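Local coordinates for protein cytochrome P450 RhF (PDB 6RO8) that binds heme b through an axial thiolate and, as the heme domain of a longer multidomain P450, probably catalyses monooxygenation with molecular oxygen, at residues K29-F34 against A43-E48; L147-V152 against I395-R400; R191-A196 against V217-E222; K230-P235 against V255-L260; T326-E329 against K334-K337. All coordinates share one frame; numbering follows the deposited sequence.

Interaction 1: residues K29-F34 against A43-E48; sequences KNFDMF and ALALKE
F31 meets A45 and L46 with the far end of its ring. Its CG stands anti to the backbone N (chi1 -168°), and this carries the ring out of the loop toward residues 43-48. CB and CG lie too far back to touch them; the contact starts further along the ring, where CD2 and CE1 each come within 4.2 Å of L46 CD2. Nearer the tip the approach tightens: CE2 and CZ each lie 3.5 Å from L46 CD2, and CZ is also 4.0 Å from L46 CG. The methyl branch therefore bears on the CE2-CZ bond at an oblique angle, neither squarely over the ring nor in its plane. By contrast, the carbonyl oxygen A45 O sits at the ring edge, 3.8 Å from CE2, and A45 CB adds a looser apolar contact 4.2 Å from CZ. No hydrogen bond crosses between the segments. On its own side the ring has M33 CG at another part of its edge, in plane. The loop is shaped just beyond F31 by an Asx turn, in which F34 N donates to D32 OD1 over 3.0 Å, nearly straight at 164°, reaching the oxygen from above the carboxylate plane. A salt bridge to R204 engages the other oxygen, D32 OD2. In the fold, the ring joins the loop after helix 20-29 to L46, the N-cap position of helix 47-52; Y38 of helix 36-40 also packs on F31, and F31 O bonds S58 OG on strand 55-58.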
# COMPACT_ATOMS: atom_id res chain seq x y z
N LYS A 29 4.35 22.62 12.41
CA LYS A 29 3.25 22.57 13.37
C LYS A 29 1.91 22.43 12.65
O LYS A 29 1.04 21.66 13.07
CB LYS A 29 3.24 23.82 14.24
CG LYS A 29 2.11 23.84 15.25
CD LYS A 29 2.07 25.15 16.05
CE LYS A 29 0.77 25.92 15.82
NZ LYS A 29 0.89 27.36 16.21
N ASN A 30 1.75 23.13 11.54
CA ASN A 30 0.48 23.12 10.81
C ASN A 30 0.41 22.06 9.73
O ASN A 30 -0.51 22.10 8.92
CB ASN A 30 0.24 24.49 10.19
CG ASN A 30 0.07 25.55 11.24
OD1 ASN A 30 -0.52 25.30 12.28
ND2 ASN A 30 0.59 26.74 10.98
N PHE A 31 1.35 21.13 9.69
CA PHE A 31 1.46 20.31 8.50
C PHE A 31 0.26 19.39 8.38
O PHE A 31 0.03 18.53 9.24
CB PHE A 31 2.77 19.51 8.49
CG PHE A 31 3.05 18.89 7.15
CD1 PHE A 31 2.48 17.68 6.81
CD2 PHE A 31 3.86 19.52 6.22
CE1 PHE A 31 2.71 17.10 5.57
CE2 PHE A 31 4.10 18.95 4.96
CZ PHE A 31 3.51 17.74 4.64
N ASP A 32 -0.52 19.59 7.32
CA ASP A 32 -1.72 18.82 7.05
C ASP A 32 -1.53 17.97 5.80
O ASP A 32 -1.40 18.51 4.69
CB ASP A 32 -2.93 19.74 6.90
CG ASP A 32 -4.24 18.99 6.88
OD1 ASP A 32 -4.23 17.74 6.86
OD2 ASP A 32 -5.30 19.65 6.91
N MET A 33 -1.56 16.65 5.97
CA MET A 33 -1.42 15.76 4.82
C MET A 33 -2.59 15.86 3.84
O MET A 33 -2.44 15.49 2.67
CB MET A 33 -1.24 14.32 5.30
CG MET A 33 0.14 14.09 5.83
SD MET A 33 0.33 12.45 6.54
CE MET A 33 2.12 12.29 6.68
N PHE A 34 -3.73 16.39 4.26
CA PHE A 34 -4.84 16.55 3.33
C PHE A 34 -4.83 17.90 2.62
O PHE A 34 -5.70 18.16 1.78
CB PHE A 34 -6.16 16.31 4.06
CG PHE A 34 -6.30 14.91 4.59
CD1 PHE A 34 -6.74 13.89 3.77
CD2 PHE A 34 -5.95 14.62 5.91
CE1 PHE A 34 -6.84 12.58 4.26
CE2 PHE A 34 -6.05 13.31 6.39
CZ PHE A 34 -6.49 12.29 5.57
N ALA A 43 6.57 13.66 -1.30
CA ALA A 43 8.00 13.89 -1.10
C ALA A 43 8.38 15.34 -1.32
O ALA A 43 9.24 15.88 -0.62
CB ALA A 43 8.82 12.99 -2.01
N LEU A 44 7.75 15.99 -2.30
CA LEU A 44 8.08 17.39 -2.55
C LEU A 44 7.62 18.27 -1.39
O LEU A 44 8.33 19.20 -0.99
CB LEU A 44 7.49 17.83 -3.89
CG LEU A 44 7.76 19.28 -4.33
CD1 LEU A 44 9.26 19.56 -4.43
CD2 LEU A 44 7.05 19.58 -5.64
N ALA A 45 6.46 17.97 -0.82
CA ALA A 45 5.93 18.76 0.28
C ALA A 45 6.83 18.70 1.51
O ALA A 45 6.79 19.61 2.34
CB ALA A 45 4.51 18.28 0.62
N LEU A 46 7.65 17.66 1.64
CA LEU A 46 8.52 17.50 2.80
C LEU A 46 9.97 17.85 2.48
O LEU A 46 10.86 17.63 3.31
CB LEU A 46 8.39 16.08 3.35
CG LEU A 46 6.98 15.94 3.96
CD1 LEU A 46 6.49 14.49 4.11
CD2 LEU A 46 6.85 16.73 5.28
N LYS A 47 10.21 18.41 1.29
CA LYS A 47 11.58 18.66 0.87
C LYS A 47 12.30 19.65 1.80
O LYS A 47 13.41 19.38 2.26
CB LYS A 47 11.58 19.16 -0.58
CG LYS A 47 12.96 19.11 -1.19
CD LYS A 47 12.89 19.07 -2.69
CE LYS A 47 14.23 18.71 -3.28
NZ LYS A 47 14.22 18.91 -4.75
N GLU A 48 11.68 20.81 2.08
CA GLU A 48 12.30 21.75 3.01
C GLU A 48 12.59 21.08 4.35
O GLU A 48 13.61 21.35 4.99
CB GLU A 48 11.40 22.97 3.26
CG GLU A 48 10.83 23.70 2.06
CD GLU A 48 9.60 24.54 2.45
OE1 GLU A 48 8.51 23.96 2.70
OE2 GLU A 48 9.73 25.78 2.53

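Interaction 2: residues L147-V152 against I395-R400; sequences LVRKKV and IEELSR
E397 lays its CB and CG against V148 and brings its carboxylate over R149 and V152 through two torsions: CG is anti to the backbone N (chi1 -170°), and a bend at chi2 (74°) turns the acid along the facing helix. V148 meets the start of this chain, because its CG1 is also anti to its own N; CG1 lies 3.5 Å from E397 CB and 3.6 Å from E397 CG, the two side chains sliding past each other in opposite directions. V152 approaches obliquely, its CG2 4.0 Å from E397 CG. The two segments belong to helices 134-155 and 384-401, which correspond to helices D and L of the P450 fold, members of its central helical bundle. The axes of segments 147-152 and 395-400 run 38° apart and approach to 10.1 Å. Farther out, E397 OE1 rests 3.6 Å from R149 CA and 3.8 Å from R149 CG, an approach to the aliphatic base of the arginine and not to its charge. The guanidinium of R149 turns instead to E146, and E397 OE1 has its salt bridge with R401. The second oxygen, E397 OE2, takes two weak hydrogen bonds of 3.1 Å from R400 NH1 and NH2, within a salt-bridge network that includes E396.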
# COMPACT_ATOMS: atom_id res chain seq x y z
N LEU A 147 -3.99 -13.40 -17.65
CA LEU A 147 -4.97 -12.34 -17.44
C LEU A 147 -4.62 -11.11 -18.25
O LEU A 147 -5.47 -10.54 -18.95
CB LEU A 147 -5.08 -12.00 -15.95
CG LEU A 147 -5.79 -13.02 -15.06
CD1 LEU A 147 -5.94 -12.47 -13.66
CD2 LEU A 147 -7.15 -13.36 -15.65
N VAL A 148 -3.36 -10.68 -18.18
CA VAL A 148 -2.95 -9.46 -18.85
C VAL A 148 -3.00 -9.63 -20.36
O VAL A 148 -3.33 -8.69 -21.10
CB VAL A 148 -1.55 -9.06 -18.36
CG1 VAL A 148 -1.07 -7.82 -19.06
CG2 VAL A 148 -1.56 -8.85 -16.85
N ARG A 149 -2.69 -10.82 -20.86
CA ARG A 149 -2.78 -11.06 -22.29
C ARG A 149 -4.22 -10.91 -22.77
O ARG A 149 -4.47 -10.33 -23.84
CB ARG A 149 -2.25 -12.44 -22.64
CG ARG A 149 -2.13 -12.66 -24.15
CD ARG A 149 -1.53 -14.02 -24.49
NE ARG A 149 -2.48 -15.11 -24.28
CZ ARG A 149 -2.56 -15.84 -23.17
NH1 ARG A 149 -1.73 -15.62 -22.16
NH2 ARG A 149 -3.47 -16.80 -23.09
N LYS A 150 -5.18 -11.43 -22.00
CA LYS A 150 -6.56 -11.40 -22.46
C LYS A 150 -7.17 -10.02 -22.27
O LYS A 150 -7.96 -9.57 -23.11
CB LYS A 150 -7.38 -12.46 -21.73
CG LYS A 150 -6.69 -13.80 -21.73
CD LYS A 150 -7.50 -14.91 -21.07
CE LYS A 150 -8.19 -15.80 -22.09
NZ LYS A 150 -9.33 -16.51 -21.45
N LYS A 151 -6.83 -9.33 -21.18
CA LYS A 151 -7.38 -8.00 -20.97
C LYS A 151 -6.98 -7.06 -22.10
O LYS A 151 -7.83 -6.37 -22.68
CB LYS A 151 -6.96 -7.45 -19.61
CG LYS A 151 -7.94 -7.83 -18.51
CD LYS A 151 -9.26 -7.09 -18.68
CE LYS A 151 -10.47 -7.96 -18.35
NZ LYS A 151 -10.86 -7.97 -16.90
N VAL A 152 -5.69 -7.03 -22.45
CA VAL A 152 -5.30 -6.16 -23.55
C VAL A 152 -5.75 -6.74 -24.88
O VAL A 152 -5.91 -5.99 -25.85
CB VAL A 152 -3.78 -5.89 -23.57
CG1 VAL A 152 -3.26 -5.57 -22.17
CG2 VAL A 152 -3.05 -7.03 -24.14
N ILE A 395 3.87 -4.04 -17.51
CA ILE A 395 4.72 -3.19 -18.34
C ILE A 395 5.29 -3.97 -19.52
O ILE A 395 5.37 -3.45 -20.64
CB ILE A 395 5.83 -2.58 -17.47
CG1 ILE A 395 5.22 -1.70 -16.39
CG2 ILE A 395 6.81 -1.81 -18.34
CD1 ILE A 395 6.17 -1.40 -15.25
N GLU A 396 5.69 -5.23 -19.30
CA GLU A 396 6.19 -6.04 -20.41
C GLU A 396 5.12 -6.17 -21.48
O GLU A 396 5.38 -5.89 -22.66
CB GLU A 396 6.63 -7.43 -19.91
CG GLU A 396 7.56 -8.19 -20.89
CD GLU A 396 6.80 -8.91 -22.00
OE1 GLU A 396 5.58 -9.10 -21.80
OE2 GLU A 396 7.40 -9.29 -23.05
N GLU A 397 3.90 -6.56 -21.09
CA GLU A 397 2.84 -6.77 -22.06
C GLU A 397 2.57 -5.49 -22.84
O GLU A 397 2.55 -5.49 -24.08
CB GLU A 397 1.56 -7.26 -21.37
CG GLU A 397 0.44 -7.75 -22.32
CD GLU A 397 0.75 -9.11 -22.95
OE1 GLU A 397 0.05 -9.52 -23.92
OE2 GLU A 397 1.71 -9.78 -22.47
N LEU A 398 2.43 -4.37 -22.12
CA LEU A 398 2.09 -3.10 -22.76
C LEU A 398 3.22 -2.60 -23.66
O LEU A 398 2.96 -2.16 -24.78
CB LEU A 398 1.77 -2.06 -21.69
CG LEU A 398 0.38 -2.18 -21.07
CD1 LEU A 398 0.26 -1.29 -19.84
CD2 LEU A 398 -0.66 -1.85 -22.10
N SER A 399 4.46 -2.63 -23.17
CA SER A 399 5.56 -2.12 -23.98
C SER A 399 5.88 -3.05 -25.14
O SER A 399 6.44 -2.60 -26.15
CB SER A 399 6.80 -1.92 -23.12
OG SER A 399 7.24 -3.17 -22.61
N ARG A 400 5.54 -4.33 -25.02
CA ARG A 400 5.76 -5.27 -26.11
C ARG A 400 4.77 -5.04 -27.24
O ARG A 400 5.15 -4.98 -28.42
CB ARG A 400 5.64 -6.70 -25.61
CG ARG A 400 6.18 -7.71 -26.57
CD ARG A 400 6.09 -9.10 -25.99
NE ARG A 400 4.76 -9.67 -26.13
CZ ARG A 400 4.00 -10.02 -25.10
NH1 ARG A 400 4.46 -9.86 -23.87
NH2 ARG A 400 2.79 -10.53 -25.29

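Interaction 3: residues R191-A196 against V217-E222; sequences RKFAVA and VGQFWE
F193 and F220 account for most of the contact, and their geometry is that of CH-pi packing more than of ring stacking. The planes are near parallel, 14° apart with centroids separated by 4.8 Å, but they are slid so far that the rings barely overlap. What each ring covers is the other residue's aliphatic carbon: F193 CB lies 3.8 Å from the centroid of the F220 ring, only 8° off its normal, while F220 CA lies 3.7 Å from the centroid of the F193 ring and is likewise over the face. The pairing is thus reciprocal.

Smaller apolar contacts flank this pair. Q219 CB lies 3.8 Å from F193 CE1, while its side-chain NE2 hydrogen-bonds E215 OE1. A196 CB lies 4.1 Å from V217 CG2, where the backbones come close, A196 and V217 CA atoms being 5.7 Å apart. No hydrogen bond joins the segments.

The axes of the two segments cross at -122°, 9.1 Å apart at closest approach. Helices 187-202 and 207-233 correspond to the F and G helices over the distal side of a P450 heme; M265, M268 and V269 of helix 257-270 also pack on F220, whose side chain is about 13 Å from the heme.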
# COMPACT_ATOMS: atom_id res chain seq x y z
N ARG A 191 -14.64 -3.98 -4.69
CA ARG A 191 -13.90 -2.74 -4.84
C ARG A 191 -14.37 -1.69 -3.84
O ARG A 191 -13.55 -1.07 -3.15
CB ARG A 191 -14.03 -2.23 -6.27
CG ARG A 191 -12.96 -1.24 -6.62
CD ARG A 191 -13.40 -0.37 -7.76
NE ARG A 191 -12.32 0.47 -8.25
CZ ARG A 191 -12.28 0.99 -9.47
NH1 ARG A 191 -13.27 0.75 -10.33
NH2 ARG A 191 -11.26 1.76 -9.83
N LYS A 192 -15.69 -1.47 -3.73
CA LYS A 192 -16.09 -0.39 -2.83
C LYS A 192 -15.86 -0.78 -1.37
O LYS A 192 -15.58 0.10 -0.54
CB LYS A 192 -17.53 0.05 -3.10
CG LYS A 192 -18.57 -1.01 -3.09
CD LYS A 192 -19.93 -0.42 -3.46
CE LYS A 192 -19.92 0.19 -4.87
NZ LYS A 192 -21.22 -0.07 -5.59
N PHE A 193 -15.92 -2.07 -1.06
CA PHE A 193 -15.43 -2.55 0.24
C PHE A 193 -14.02 -2.02 0.53
O PHE A 193 -13.74 -1.56 1.64
CB PHE A 193 -15.43 -4.08 0.27
CG PHE A 193 -16.71 -4.68 0.76
CD1 PHE A 193 -17.69 -3.89 1.33
CD2 PHE A 193 -16.93 -6.05 0.65
CE1 PHE A 193 -18.87 -4.46 1.79
CE2 PHE A 193 -18.11 -6.61 1.11
CZ PHE A 193 -19.08 -5.81 1.68
N ALA A 194 -13.13 -2.08 -0.47
CA ALA A 194 -11.76 -1.63 -0.26
C ALA A 194 -11.69 -0.12 -0.08
O ALA A 194 -10.91 0.38 0.74
CB ALA A 194 -10.88 -2.06 -1.43
N VAL A 195 -12.49 0.62 -0.85
CA VAL A 195 -12.54 2.07 -0.67
C VAL A 195 -12.99 2.40 0.75
O VAL A 195 -12.37 3.22 1.44
CB VAL A 195 -13.45 2.72 -1.71
CG1 VAL A 195 -13.54 4.22 -1.45
CG2 VAL A 195 -12.92 2.45 -3.11
N ALA A 196 -14.06 1.74 1.20
CA ALA A 196 -14.59 2.06 2.53
C ALA A 196 -13.55 1.77 3.60
O ALA A 196 -13.38 2.56 4.53
CB ALA A 196 -15.87 1.28 2.81
N VAL A 217 -17.75 -0.34 5.89
CA VAL A 217 -16.79 -1.07 6.71
C VAL A 217 -17.48 -2.19 7.47
O VAL A 217 -16.99 -3.33 7.53
CB VAL A 217 -16.06 -0.08 7.65
CG1 VAL A 217 -15.33 -0.81 8.76
CG2 VAL A 217 -15.10 0.79 6.85
N GLY A 218 -18.64 -1.90 8.06
CA GLY A 218 -19.35 -2.92 8.81
C GLY A 218 -19.73 -4.11 7.94
O GLY A 218 -19.48 -5.27 8.29
N GLN A 219 -20.34 -3.83 6.78
CA GLN A 219 -20.70 -4.91 5.87
C GLN A 219 -19.47 -5.70 5.44
O GLN A 219 -19.50 -6.93 5.42
CB GLN A 219 -21.42 -4.33 4.66
CG GLN A 219 -22.68 -3.58 5.02
CD GLN A 219 -23.32 -2.96 3.80
OE1 GLN A 219 -22.88 -3.21 2.67
NE2 GLN A 219 -24.34 -2.15 4.01
N PHE A 220 -18.39 -4.99 5.10
CA PHE A 220 -17.11 -5.64 4.81
C PHE A 220 -16.75 -6.65 5.89
O PHE A 220 -16.38 -7.79 5.59
CB PHE A 220 -16.03 -4.55 4.68
CG PHE A 220 -14.78 -5.00 3.98
CD1 PHE A 220 -14.69 -6.27 3.42
CD2 PHE A 220 -13.68 -4.15 3.90
CE1 PHE A 220 -13.54 -6.67 2.78
CE2 PHE A 220 -12.54 -4.54 3.26
CZ PHE A 220 -12.47 -5.80 2.70
N TRP A 221 -16.83 -6.25 7.16
CA TRP A 221 -16.58 -7.18 8.25
C TRP A 221 -17.52 -8.37 8.19
O TRP A 221 -17.10 -9.53 8.29
CB TRP A 221 -16.72 -6.46 9.60
CG TRP A 221 -16.40 -7.33 10.77
CD1 TRP A 221 -17.29 -7.94 11.61
CD2 TRP A 221 -15.10 -7.68 11.24
NE1 TRP A 221 -16.61 -8.66 12.57
CE2 TRP A 221 -15.27 -8.52 12.37
CE3 TRP A 221 -13.80 -7.38 10.82
CZ2 TRP A 221 -14.19 -9.05 13.07
CZ3 TRP A 221 -12.74 -7.91 11.52
CH2 TRP A 221 -12.94 -8.74 12.63
N GLU A 222 -18.82 -8.10 8.03
CA GLU A 222 -19.79 -9.18 7.95
C GLU A 222 -19.51 -10.09 6.77
O GLU A 222 -19.58 -11.32 6.90
CB GLU A 222 -21.19 -8.61 7.85
CG GLU A 222 -22.27 -9.62 8.04
CD GLU A 222 -23.61 -8.96 8.22
OE1 GLU A 222 -23.93 -8.08 7.39
OE2 GLU A 222 -24.33 -9.31 9.18

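Interaction 4: residues K230-P235 against V255-L260; sequences KMKNNP and VTDNYL
An ion pair ties the C-terminal end of helix 207-233, the G helix of the P450 fold, to the first turn of helix 257-270, the start of the long helix that crosses the distal heme face in P450s. K232 NZ donates to D257 OD1 over 2.9 Å, on the syn side of that oxygen and 28° out of the carboxylate plane; the second oxygen, D257 OD2, is more distant at 3.5 Å from K232 NZ, so the bridge is one-sided. The lysine chain is extended beyond CG and spans most of the gap, for the nearest CA atoms, those of K232 and L260, are 10.2 Å apart. D257 answers with CG anti to its backbone N (chi1 -158°), and the two side chains cross at a slant.

The acid sits in the first turn of its helix, where a negative charge is probably eased by the helix end. That end is closed by T256 at the N-cap position, whose OG1 accepts from Y259 N at 2.9 Å with an N-H...O angle of 158°. Helix 240-250, which lies between the two in sequence, packs on both: M244 on Y259, and M241, Y242 and I245 on M231. The contact is thus a salt bridge on the surface side, linking the C-terminal part of the G helix to the capped first turn of the distal helix.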
# COMPACT_ATOMS: atom_id res chain seq x y z
N LYS A 230 -17.43 -20.24 5.30
CA LYS A 230 -17.51 -21.22 4.23
C LYS A 230 -16.16 -21.89 4.00
O LYS A 230 -16.09 -23.12 3.81
CB LYS A 230 -18.01 -20.57 2.95
CG LYS A 230 -19.27 -19.75 3.13
CD LYS A 230 -20.02 -19.56 1.81
CE LYS A 230 -20.89 -18.31 1.84
NZ LYS A 230 -21.57 -18.04 0.54
N MET A 231 -15.09 -21.11 3.98
CA MET A 231 -13.77 -21.71 3.80
C MET A 231 -13.44 -22.64 4.95
O MET A 231 -12.89 -23.74 4.74
CB MET A 231 -12.72 -20.61 3.64
CG MET A 231 -12.94 -19.75 2.40
SD MET A 231 -11.73 -18.43 2.18
CE MET A 231 -10.60 -18.86 3.48
N LYS A 232 -13.78 -22.24 6.18
CA LYS A 232 -13.61 -23.11 7.34
C LYS A 232 -14.22 -24.47 7.08
O LYS A 232 -13.70 -25.50 7.54
CB LYS A 232 -14.25 -22.46 8.58
CG LYS A 232 -13.26 -21.88 9.57
CD LYS A 232 -13.95 -20.86 10.47
CE LYS A 232 -13.14 -20.52 11.71
NZ LYS A 232 -13.60 -19.28 12.39
N ASN A 233 -15.32 -24.50 6.34
CA ASN A 233 -16.07 -25.72 6.08
C ASN A 233 -15.55 -26.50 4.88
O ASN A 233 -15.97 -27.64 4.68
CB ASN A 233 -17.55 -25.39 5.88
CG ASN A 233 -18.29 -25.34 7.18
OD1 ASN A 233 -17.89 -25.96 8.16
ND2 ASN A 233 -19.38 -24.57 7.20
N ASN A 234 -14.66 -25.92 4.08
CA ASN A 234 -14.05 -26.63 2.97
C ASN A 234 -12.55 -26.77 3.19
O ASN A 234 -11.76 -26.00 2.62
CB ASN A 234 -14.32 -25.94 1.63
CG ASN A 234 -13.89 -26.80 0.45
OD1 ASN A 234 -13.01 -27.64 0.56
ND2 ASN A 234 -14.57 -26.62 -0.68
N PRO A 235 -12.12 -27.78 3.96
CA PRO A 235 -10.67 -28.03 4.11
C PRO A 235 -9.98 -28.58 2.86
O PRO A 235 -8.75 -28.69 2.88
CB PRO A 235 -10.61 -29.05 5.26
CG PRO A 235 -11.89 -29.78 5.18
CD PRO A 235 -12.93 -28.77 4.71
N VAL A 255 -2.28 -18.42 15.73
CA VAL A 255 -3.14 -18.05 14.61
C VAL A 255 -4.56 -18.14 15.16
O VAL A 255 -5.22 -19.18 15.09
CB VAL A 255 -2.90 -18.96 13.40
CG1 VAL A 255 -3.91 -18.72 12.30
CG2 VAL A 255 -1.49 -18.74 12.90
N THR A 256 -5.01 -17.04 15.78
CA THR A 256 -6.23 -16.97 16.56
C THR A 256 -7.45 -16.79 15.67
O THR A 256 -7.36 -16.42 14.49
CB THR A 256 -6.17 -15.81 17.54
OG1 THR A 256 -6.37 -14.58 16.83
CG2 THR A 256 -4.82 -15.77 18.22
N ASP A 257 -8.62 -17.04 16.25
CA ASP A 257 -9.85 -16.92 15.48
C ASP A 257 -10.12 -15.47 15.10
O ASP A 257 -10.56 -15.19 13.98
CB ASP A 257 -11.03 -17.50 16.25
CG ASP A 257 -12.19 -17.88 15.33
OD1 ASP A 257 -12.23 -17.41 14.17
OD2 ASP A 257 -13.06 -18.65 15.78
N ASN A 258 -9.86 -14.53 16.01
CA ASN A 258 -10.00 -13.12 15.65
C ASN A 258 -8.99 -12.74 14.59
O ASN A 258 -9.31 -11.97 13.67
CB ASN A 258 -9.82 -12.20 16.85
CG ASN A 258 -9.84 -10.75 16.44
OD1 ASN A 258 -8.78 -10.15 16.14
ND2 ASN A 258 -11.03 -10.17 16.39
N TYR A 259 -7.76 -13.24 14.71
CA TYR A 259 -6.79 -12.97 13.66
C TYR A 259 -7.31 -13.46 12.32
O TYR A 259 -7.12 -12.80 11.29
CB TYR A 259 -5.44 -13.62 13.97
CG TYR A 259 -4.60 -13.69 12.72
CD1 TYR A 259 -3.92 -12.56 12.26
CD2 TYR A 259 -4.53 -14.86 11.97
CE1 TYR A 259 -3.17 -12.62 11.10
CE2 TYR A 259 -3.81 -14.92 10.82
CZ TYR A 259 -3.12 -13.81 10.38
OH TYR A 259 -2.40 -13.91 9.22
N LEU A 260 -7.99 -14.61 12.31
CA LEU A 260 -8.54 -15.10 11.05
C LEU A 260 -9.53 -14.11 10.46
O LEU A 260 -9.44 -13.75 9.28
CB LEU A 260 -9.19 -16.47 11.26
CG LEU A 260 -8.27 -17.68 11.17
CD1 LEU A 260 -7.12 -17.60 12.17
CD2 LEU A 260 -9.08 -18.96 11.37

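Interaction 5: residues T326-E329 against K334-K337; sequences TESE and KFRK
S328 O receives the shortest hydrogen bond of the contact: F335 N donates to it over 2.7 Å at 167°, nearly straight though tilted somewhat from the carbonyl plane. K334 CA also approaches S328 O, at 3.2 Å, as a CA-H...O contact, so two groups of the partner strand address one oxygen. The return bond, S328 N to F335 O, is longer and more bent (3.2 Å, 137°) but does lie in the carbonyl plane, and E327 CA adds a similar C-H contact to F335 O. S328 and F335 thus form the antiparallel hydrogen-bonded pair, and E329 and K334 the adjoining non-hydrogen-bonded one, in the two-stranded hairpin 328-330/333-335.

The side chains divide between its faces. Beside F335, S328 OG comes to 3.8 Å from F335 CB and stands near the plane of the ring, at its edge. With OG lying between the backbone N and the carbonyl carbon (chi1 43°), that hydroxyl turns back to donate to T326 O at 3.2 Å. On the other face E329 CB packs 3.8 Å from K334 CA. E327 OE2 and K334 NZ are 4.0 Å apart, beyond a salt bridge; their attraction should be modest on this exposed face, so the two strands are held by backbone bonds, while the buried F335 ring joins the hairpin to W64, which it meets edge-to-face, and to F82.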
# COMPACT_ATOMS: atom_id res chain seq x y z
N THR A 326 8.00 3.07 24.73
CA THR A 326 8.74 3.64 25.85
C THR A 326 9.43 4.89 25.34
O THR A 326 9.66 5.04 24.14
CB THR A 326 9.77 2.66 26.42
OG1 THR A 326 10.42 3.25 27.57
CG2 THR A 326 10.82 2.33 25.36
N GLU A 327 9.77 5.81 26.25
CA GLU A 327 10.44 7.00 25.74
C GLU A 327 11.76 6.60 25.08
O GLU A 327 12.37 5.58 25.42
CB GLU A 327 10.64 8.08 26.80
CG GLU A 327 10.81 7.66 28.23
CD GLU A 327 11.10 8.88 29.12
OE1 GLU A 327 11.12 8.74 30.36
OE2 GLU A 327 11.30 9.98 28.56
N SER A 328 12.15 7.40 24.10
CA SER A 328 13.13 7.01 23.11
C SER A 328 13.55 8.29 22.40
O SER A 328 12.91 9.33 22.54
CB SER A 328 12.54 6.01 22.12
OG SER A 328 11.23 6.41 21.76
N GLU A 329 14.63 8.20 21.63
CA GLU A 329 14.95 9.36 20.82
C GLU A 329 15.55 8.93 19.49
O GLU A 329 16.20 7.88 19.38
CB GLU A 329 15.86 10.32 21.58
CG GLU A 329 17.21 9.76 21.95
CD GLU A 329 18.21 9.95 20.84
OE1 GLU A 329 18.70 8.93 20.29
OE2 GLU A 329 18.49 11.11 20.48
N LYS A 334 13.20 13.49 21.29
CA LYS A 334 12.74 12.47 22.23
C LYS A 334 11.24 12.25 22.07
O LYS A 334 10.48 13.20 21.85
CB LYS A 334 13.08 12.86 23.69
CG LYS A 334 13.43 11.61 24.56
CD LYS A 334 14.51 11.82 25.67
CE LYS A 334 15.36 10.53 25.87
NZ LYS A 334 14.62 9.31 26.35
N PHE A 335 10.82 10.99 22.14
CA PHE A 335 9.43 10.59 21.97
C PHE A 335 8.88 10.04 23.29
O PHE A 335 9.56 9.27 23.97
CB PHE A 335 9.27 9.51 20.88
CG PHE A 335 9.72 9.94 19.51
CD1 PHE A 335 9.26 11.13 18.94
CD2 PHE A 335 10.56 9.13 18.78
CE1 PHE A 335 9.68 11.51 17.68
CE2 PHE A 335 10.98 9.49 17.52
CZ PHE A 335 10.54 10.69 16.96
N ARG A 336 7.65 10.40 23.62
CA ARG A 336 7.01 9.88 24.81
C ARG A 336 6.24 8.61 24.47
O ARG A 336 5.70 8.48 23.36
CB ARG A 336 6.07 10.92 25.43
CG ARG A 336 5.17 10.43 26.60
CD ARG A 336 5.94 9.75 27.77
NE ARG A 336 5.27 8.53 28.24
CZ ARG A 336 4.27 8.48 29.12
NH1 ARG A 336 3.82 9.59 29.69
NH2 ARG A 336 3.74 7.31 29.46
N LYS A 337 6.24 7.67 25.40
CA LYS A 337 5.37 6.50 25.34
C LYS A 337 3.97 6.92 24.90
O LYS A 337 3.33 7.76 25.55
CB LYS A 337 5.33 5.84 26.72
CG LYS A 337 4.39 4.65 26.90
CD LYS A 337 4.79 3.95 28.20
CE LYS A 337 3.66 3.15 28.81
NZ LYS A 337 2.64 2.86 27.78

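How the interactions relate
Along the chain, interaction 1 comes first, near the N-terminus; interactions 3, 4 and 5 then follow in turn, all between the two halves of interaction 2, which joins residues 147-152 to 395-400 near the C-terminal end. Interactions 3 and 4 are the closest pair, with centres 19 Å apart, and share helix 207-233: one packs its middle against helix 187-202, the other ties its end to helix 257-270. Interactions 2 and 5 lie farthest apart, about 49 Å between centres, on opposite sides of the chain's centre. No two contacts touch, though 3 and 4 are nearly adjacent on the G helix; 1, 2 and 5 lie in the N-terminal region, the D/L helix pair and the peripheral hairpin.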